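Local coordinates for putative ring-cleaving dioxygenase MhqO (PDB 3OAJ), which is a putative iron-dependent extradiol ring-cleavage dioxygenase that may contribute to the breakdown of aromatic compounds, at residues 93-98 against 149-154; 114-119 against 126-131. One frame throughout, in Å; residues are numbered along the deposited sequence. Where two conformers were deposited one is given.

Interaction 1 of 2, residues 93-98 against 149-154; sequences AFWEKR and VAIKGF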
loop_
_atom_site.group_PDB
_atom_site.type_symbol
_atom_site.label_atom_id
_atom_site.label_comp_id
_atom_site.label_asym_id
_atom_site.label_seq_id
_atom_site.Cartn_x
_atom_site.Cartn_y
_atom_site.Cartn_z
ATOM N N ALA A 93 -18.161 1.298 13.601
ATOM C CA ALA A 93 -18.898 0.161 14.166
ATOM C C ALA A 93 -19.153 -0.950 13.166
ATOM O O ALA A 93 -19.249 -2.117 13.559
ATOM C CB ALA A 93 -20.216 0.612 14.804
ATOM N N PHE A 94 -19.304 -0.598 11.896
ATOM C CA PHE A 94 -19.476 -1.625 10.879
ATOM C C PHE A 94 -18.233 -2.511 10.896
ATOM O O PHE A 94 -18.347 -3.734 10.915
ATOM C CB PHE A 94 -19.680 -1.024 9.487
ATOM C CG PHE A 94 -19.637 -2.052 8.391
ATOM C CD1 PHE A 94 -20.780 -2.769 8.057
ATOM C CD2 PHE A 94 -18.449 -2.341 7.713
ATOM C CE1 PHE A 94 -20.761 -3.727 7.057
ATOM C CE2 PHE A 94 -18.429 -3.321 6.708
ATOM C CZ PHE A 94 -19.580 -4.018 6.383
ATOM N N TRP A 95 -17.062 -1.875 10.898
ATOM C CA TRP A 95 -15.794 -2.592 10.840
ATOM C C TRP A 95 -15.473 -3.356 12.103
ATOM O O TRP A 95 -14.980 -4.490 12.030
ATOM C CB TRP A 95 -14.684 -1.620 10.435
ATOM C CG TRP A 95 -14.892 -1.259 9.010
ATOM C CD1 TRP A 95 -15.434 -0.094 8.510
ATOM C CD2 TRP A 95 -14.667 -2.110 7.880
ATOM N NE1 TRP A 95 -15.532 -0.172 7.145
ATOM C CE2 TRP A 95 -15.086 -1.399 6.729
ATOM C CE3 TRP A 95 -14.173 -3.422 7.729
ATOM C CZ2 TRP A 95 -14.995 -1.942 5.435
ATOM C CZ3 TRP A 95 -14.093 -3.960 6.451
ATOM C CH2 TRP A 95 -14.487 -3.217 5.321
ATOM N N GLU A 96 -15.786 -2.764 13.255
ATOM C CA GLU A 96 -15.555 -3.451 14.517
ATOM C C GLU A 96 -16.395 -4.724 14.596
ATOM O O GLU A 96 -15.860 -5.797 14.915
ATOM C CB GLU A 96 -15.817 -2.521 15.699
ATOM C CG GLU A 96 -14.736 -1.460 15.838
ATOM C CD GLU A 96 -15.053 -0.351 16.819
ATOM O OE1 GLU A 96 -16.236 -0.104 17.124
ATOM O OE2 GLU A 96 -14.095 0.313 17.251
ATOM N N LYS A 97 -17.690 -4.612 14.283
ATOM C CA LYS A 97 -18.581 -5.791 14.337
ATOM C C LYS A 97 -18.179 -6.834 13.277
ATOM O O LYS A 97 -18.248 -8.045 13.524
ATOM C CB LYS A 97 -20.069 -5.416 14.211
ATOM C CG LYS A 97 -20.617 -4.548 15.333
ATOM C CD LYS A 97 -20.564 -5.190 16.692
ATOM C CE LYS A 97 -21.333 -4.328 17.696
ATOM N NZ LYS A 97 -21.657 -5.091 18.919
ATOM N N ARG A 98 -17.740 -6.365 12.114
ATOM C CA ARG A 98 -17.293 -7.261 11.055
ATOM C C ARG A 98 -16.021 -8.009 11.453
ATOM O O ARG A 98 -15.929 -9.224 11.257
ATOM C CB ARG A 98 -17.123 -6.500 9.744
ATOM C CG ARG A 98 -16.681 -7.365 8.566
ATOM C CD ARG A 98 -16.773 -6.575 7.245
ATOM N NE ARG A 98 -16.528 -7.428 6.088
ATOM C CZ ARG A 98 -17.441 -8.209 5.519
ATOM N NH1 ARG A 98 -18.690 -8.250 6.001
ATOM N NH2 ARG A 98 -17.099 -8.950 4.466
ATOM N N VAL A 149 -19.967 2.344 3.883
ATOM C CA VAL A 149 -18.972 1.845 4.848
ATOM C C VAL A 149 -17.633 1.417 4.233
ATOM O O VAL A 149 -16.670 1.211 4.963
ATOM C CB VAL A 149 -19.524 0.652 5.718
ATOM C CG1 VAL A 149 -20.697 1.089 6.579
ATOM C CG2 VAL A 149 -19.909 -0.553 4.861
ATOM N N ALA A 150 -17.557 1.295 2.905
ATOM C CA ALA A 150 -16.381 0.695 2.263
ATOM C C ALA A 150 -15.122 1.512 2.494
ATOM O O ALA A 150 -15.167 2.751 2.603
ATOM C CB ALA A 150 -16.630 0.525 0.781
ATOM N N ILE A 151 -13.992 0.807 2.573
ATOM C CA ILE A 151 -12.680 1.445 2.645
ATOM C C ILE A 151 -12.451 2.275 1.387
ATOM O O ILE A 151 -12.501 1.765 0.267
ATOM C CB ILE A 151 -11.569 0.384 2.846
ATOM C CG1 ILE A 151 -11.735 -0.245 4.233
ATOM C CG2 ILE A 151 -10.180 0.991 2.642
ATOM C CD1 ILE A 151 -10.940 -1.524 4.421
ATOM N N LYS A 152 -12.205 3.567 1.587
ATOM C CA LYS A 152 -12.042 4.517 0.480
ATOM C C LYS A 152 -10.627 4.541 -0.109
ATOM O O LYS A 152 -10.394 5.056 -1.199
ATOM C CB LYS A 152 -12.446 5.913 0.948
ATOM C CG LYS A 152 -13.876 5.935 1.489
ATOM C CD LYS A 152 -14.446 7.340 1.628
ATOM C CE LYS A 152 -13.836 8.080 2.811
ATOM N NZ LYS A 152 -14.366 9.473 2.902
ATOM N N GLY A 153 -9.679 3.977 0.618
ATOM C CA GLY A 153 -8.276 3.948 0.186
ATOM C C GLY A 153 -7.421 3.988 1.436
ATOM O O GLY A 153 -7.918 3.728 2.535
ATOM N N PHE A 154 -6.133 4.302 1.286
ATOM C CA PHE A 154 -5.292 4.524 2.457
ATOM C C PHE A 154 -5.652 5.839 3.106
ATOM O O PHE A 154 -5.885 6.825 2.417
ATOM C CB PHE A 154 -3.806 4.591 2.090
ATOM C CG PHE A 154 -3.281 3.344 1.454
ATOM C CD1 PHE A 154 -3.408 2.118 2.095
ATOM C CD2 PHE A 154 -2.686 3.395 0.196
ATOM C CE1 PHE A 154 -2.921 0.964 1.500
ATOM C CE2 PHE A 154 -2.206 2.248 -0.412
ATOM C CZ PHE A 154 -2.314 1.029 0.243
#
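Val149 meets Phe94 and Trp95 on helix 92-101, in the vicinal oxygen chelate (VOC) fold of the glyoxalase and dioxygenase superfamily. The chain from Val149 passes beside this helix on its way into the strand that holds Phe154. CG2 of Val149 sits over the centre of the Phe94 ring, 8° off the ring normal. It is a CH-pi contact, with CG2 3.6 Å from Phe94 CE2. CG1 of Val149 lies nearer the root of the ring, 3.7 Å from Phe94 CB. The two side chains cross at about a right angle; CG of Phe94 is anti to the backbone N (chi1 171°), which carries the ring out to the valine. The sole hydrogen bond between the segments fixes the rotation of the indole: Trp95 NE1 donates nearly in the ring plane to Val149 O, at 2.8 Å. Ala150 points away from the helix, and its CA lies at the indole edge. Ile151 also packs on Tyr85 and Val87 of strand 79-87, and Trp95 touches Val87 too. Loop, helix and sheet therefore meet around one buried indole. CD2 of Phe94 lies over one indole face; Ile151 covers the opposite face toward the rim, its CG1 3.9 Å from Trp95 CZ2.

Interaction 2 of 2, residues 114-119 against 126-131; sequences EQYVEF and HLEIVE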
loop_
_atom_site.group_PDB
_atom_site.type_symbol
_atom_site.label_atom_id
_atom_site.label_comp_id
_atom_site.label_asym_id
_atom_site.label_seq_id
_atom_site.Cartn_x
_atom_site.Cartn_y
_atom_site.Cartn_z
ATOM N N GLU A 114 -8.069 11.592 16.717
ATOM C CA GLU A 114 -8.770 10.582 15.925
ATOM C C GLU A 114 -8.729 9.221 16.582
ATOM O O GLU A 114 -7.735 8.836 17.205
ATOM C CB GLU A 114 -8.182 10.469 14.513
ATOM C CG GLU A 114 -8.294 11.735 13.671
ATOM C CD GLU A 114 -7.721 11.562 12.278
ATOM O OE1 GLU A 114 -6.558 11.131 12.156
ATOM O OE2 GLU A 114 -8.424 11.873 11.301
ATOM N N GLN A 115 -9.811 8.474 16.402
ATOM C CA GLN A 115 -9.883 7.116 16.912
ATOM C C GLN A 115 -9.555 6.092 15.824
ATOM O O GLN A 115 -10.019 6.197 14.683
ATOM C CB GLN A 115 -11.256 6.837 17.532
ATOM C CG GLN A 115 -11.480 7.552 18.886
ATOM C CD GLN A 115 -12.876 7.315 19.482
ATOM O OE1 GLN A 115 -13.707 6.598 18.906
ATOM N NE2 GLN A 115 -13.140 7.932 20.634
ATOM N N TYR A 116 -8.713 5.123 16.187
ATOM C CA TYR A 116 -8.251 4.084 15.259
ATOM C C TYR A 116 -8.605 2.705 15.762
ATOM O O TYR A 116 -8.532 2.445 16.963
ATOM C CB TYR A 116 -6.736 4.140 15.073
ATOM C CG TYR A 116 -6.251 5.386 14.379
ATOM C CD1 TYR A 116 -6.072 6.576 15.090
ATOM C CD2 TYR A 116 -5.980 5.382 13.009
ATOM C CE1 TYR A 116 -5.627 7.723 14.460
ATOM C CE2 TYR A 116 -5.542 6.541 12.356
ATOM C CZ TYR A 116 -5.375 7.701 13.096
ATOM O OH TYR A 116 -4.945 8.850 12.461
ATOM N N VAL A 117 -8.983 1.829 14.840
ATOM C CA VAL A 117 -9.093 0.403 15.115
ATOM C C VAL A 117 -7.812 -0.241 14.585
ATOM O O VAL A 117 -7.508 -0.126 13.385
ATOM C CB VAL A 117 -10.334 -0.211 14.420
ATOM C CG1 VAL A 117 -10.394 -1.735 14.605
ATOM C CG2 VAL A 117 -11.604 0.426 14.965
ATOM N N GLU A 118 -7.065 -0.900 15.471
ATOM C CA GLU A 118 -5.807 -1.566 15.126
ATOM C C GLU A 118 -6.036 -3.057 15.048
ATOM O O GLU A 118 -6.636 -3.633 15.936
ATOM C CB GLU A 118 -4.729 -1.275 16.179
ATOM C CG GLU A 118 -4.505 0.209 16.465
ATOM C CD GLU A 118 -3.776 0.911 15.345
ATOM O OE1 GLU A 118 -2.829 0.328 14.755
ATOM O OE2 GLU A 118 -4.165 2.053 15.046
ATOM N N PHE A 119 -5.505 -3.685 14.004
ATOM C CA PHE A 119 -5.592 -5.134 13.841
ATOM C C PHE A 119 -4.505 -5.613 12.882
ATOM O O PHE A 119 -3.940 -4.814 12.126
ATOM C CB PHE A 119 -6.979 -5.548 13.332
ATOM C CG PHE A 119 -7.381 -4.886 12.031
ATOM C CD1 PHE A 119 -7.794 -3.553 11.998
ATOM C CD2 PHE A 119 -7.353 -5.607 10.838
ATOM C CE1 PHE A 119 -8.187 -2.932 10.802
ATOM C CE2 PHE A 119 -7.739 -5.007 9.641
ATOM C CZ PHE A 119 -8.163 -3.662 9.615
ATOM N N HIS A 126 0.622 -4.983 10.171
ATOM C CA HIS A 126 -0.181 -4.120 11.041
ATOM C C HIS A 126 -1.048 -3.176 10.225
ATOM O O HIS A 126 -0.528 -2.417 9.378
ATOM C CB HIS A 126 0.680 -3.247 11.966
ATOM C CG HIS A 126 1.615 -3.995 12.874
ATOM N ND1 HIS A 126 1.267 -5.163 13.524
ATOM C CD2 HIS A 126 2.866 -3.688 13.296
ATOM C CE1 HIS A 126 2.274 -5.558 14.284
ATOM N NE2 HIS A 126 3.255 -4.677 14.167
ATOM N N LEU A 127 -2.354 -3.196 10.490
ATOM C CA LEU A 127 -3.318 -2.363 9.777
ATOM C C LEU A 127 -4.096 -1.516 10.773
ATOM O O LEU A 127 -4.187 -1.859 11.968
ATOM C CB LEU A 127 -4.302 -3.251 9.005
ATOM C CG LEU A 127 -3.869 -3.883 7.675
ATOM C CD1 LEU A 127 -2.687 -4.828 7.813
ATOM C CD2 LEU A 127 -5.076 -4.582 7.025
ATOM N N GLU A 128 -4.715 -0.448 10.281
ATOM C CA GLU A 128 -5.628 0.316 11.115
ATOM C C GLU A 128 -6.703 0.922 10.243
ATOM O O GLU A 128 -6.488 1.126 9.040
ATOM C CB GLU A 128 -4.903 1.391 11.947
ATOM C CG GLU A 128 -4.237 2.454 11.107
ATOM C CD GLU A 128 -3.425 3.485 11.873
ATOM O OE1 GLU A 128 -3.116 3.318 13.085
ATOM O OE2 GLU A 128 -3.061 4.480 11.206
ATOM N N ILE A 129 -7.849 1.196 10.855
ATOM C CA ILE A 129 -8.957 1.882 10.191
ATOM C C ILE A 129 -9.290 3.159 10.947
ATOM O O ILE A 129 -9.329 3.152 12.177
ATOM C CB ILE A 129 -10.202 0.935 10.058
ATOM C CG1 ILE A 129 -9.971 -0.068 8.933
ATOM C CG2 ILE A 129 -11.486 1.709 9.784
ATOM C CD1 ILE A 129 -10.959 -1.241 8.938
ATOM N N VAL A 130 -9.499 4.241 10.200
ATOM C CA VAL A 130 -9.875 5.544 10.736
ATOM C C VAL A 130 -10.992 6.114 9.881
ATOM O O VAL A 130 -11.042 5.826 8.689
ATOM C CB VAL A 130 -8.655 6.506 10.764
ATOM C CG1 VAL A 130 -8.094 6.787 9.352
ATOM C CG2 VAL A 130 -8.973 7.791 11.519
ATOM N N GLU A 131 -11.870 6.906 10.500
ATOM C CA GLU A 131 -12.996 7.536 9.807
ATOM C C GLU A 131 -12.620 8.936 9.374
ATOM O O GLU A 131 -12.164 9.722 10.203
ATOM C CB GLU A 131 -14.191 7.693 10.746
ATOM C CG GLU A 131 -14.868 6.432 11.191
ATOM C CD GLU A 131 -16.122 6.749 11.972
ATOM O OE1 GLU A 131 -16.415 7.951 12.141
ATOM O OE2 GLU A 131 -16.823 5.808 12.387
HETATM O O HOH W 1 -11.191 11.386 11.902
HETATM O O HOH W 2 -12.123 7.334 13.366
HETATM O O HOH W 3 -2.041 -2.177 13.719
#
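Two side chains with chi1 near +60°, Phe119 (57°) and Glu128 (63°), bring the main groups together across this antiparallel beta hairpin. The torsion turns the Phe119 ring toward strand 126-131. Leu127 CB comes over one face of the ring, off-centre, and Leu127 CD2 lies 3.8 Å from Phe119 CE2. Ile129 reaches the ring from another side, with CG1 at the edge and CD1 3.7 Å from Phe119 CE1. On this side of the sheet helix 92-101 packs against Val117, Phe119 and Ile129.

The other side carries Tyr116, Glu118, Glu128 and Val130. Val130 CG2 lies over the Tyr116 ring, offset toward the rim, in a CH-pi contact. The Glu128 torsion and an extended chain lay its carboxylate beside Tyr116, obliquely to the ring, with CD 3.4 Å from Tyr116 CD2. Glu118 bends at chi2 and meets Glu128 side by side, with the two carboxylate planes 80° apart. Glu118 OE2 is 2.6 Å from Glu128 OE1. Glu128 OE2 also has partners in Arg111 and Ser84.

Val117 and Ile129 form one hydrogen-bonded pair, and Phe119 and Leu127 the next. Each pair exchanges two backbone bonds; Phe119 N to Leu127 O is nearly straight, at 3.0 Å. Toward the start of strand 114-120 water takes over. One water bridges Glu114 OE2, which also makes a salt bridge to Arg132, and Glu131 O. Another joins Gln115 O to Glu131 N. Near the turn of the hairpin, a third water donates to Glu118 OE1 and Leu127 O.

The short gap between Glu118 OE2 and Glu128 OE1 suggests that one of the two acid groups probably holds a proton. Arg111 would be expected to offset part of the remaining negative charge.

Overall arrangement
Both interactions reach the same eight-stranded sheet and lie on the same side of the chain's centre, about 10 Å apart between centres. Interaction 1 is a small, buried contact of loop against helix. It is mostly apolar, with one side-chain-to-backbone bond. Interaction 2 is larger and only partly buried, and backbone bonds between neighbouring strands hold it. Its glutamates Glu118 and Glu128 lie on the sheet face away from helix 92-101; Glu131 OE2 hydrogen-bonds to Met92 N. Waters complete its ends. The two meet at this helix: Trp95 CG packs 3.9 Å from Ile129 CD1, and Glu96 OE2 lies 3.4 Å from Val117 CG2. Both lie away from the metal site of His11, His218 and Glu266.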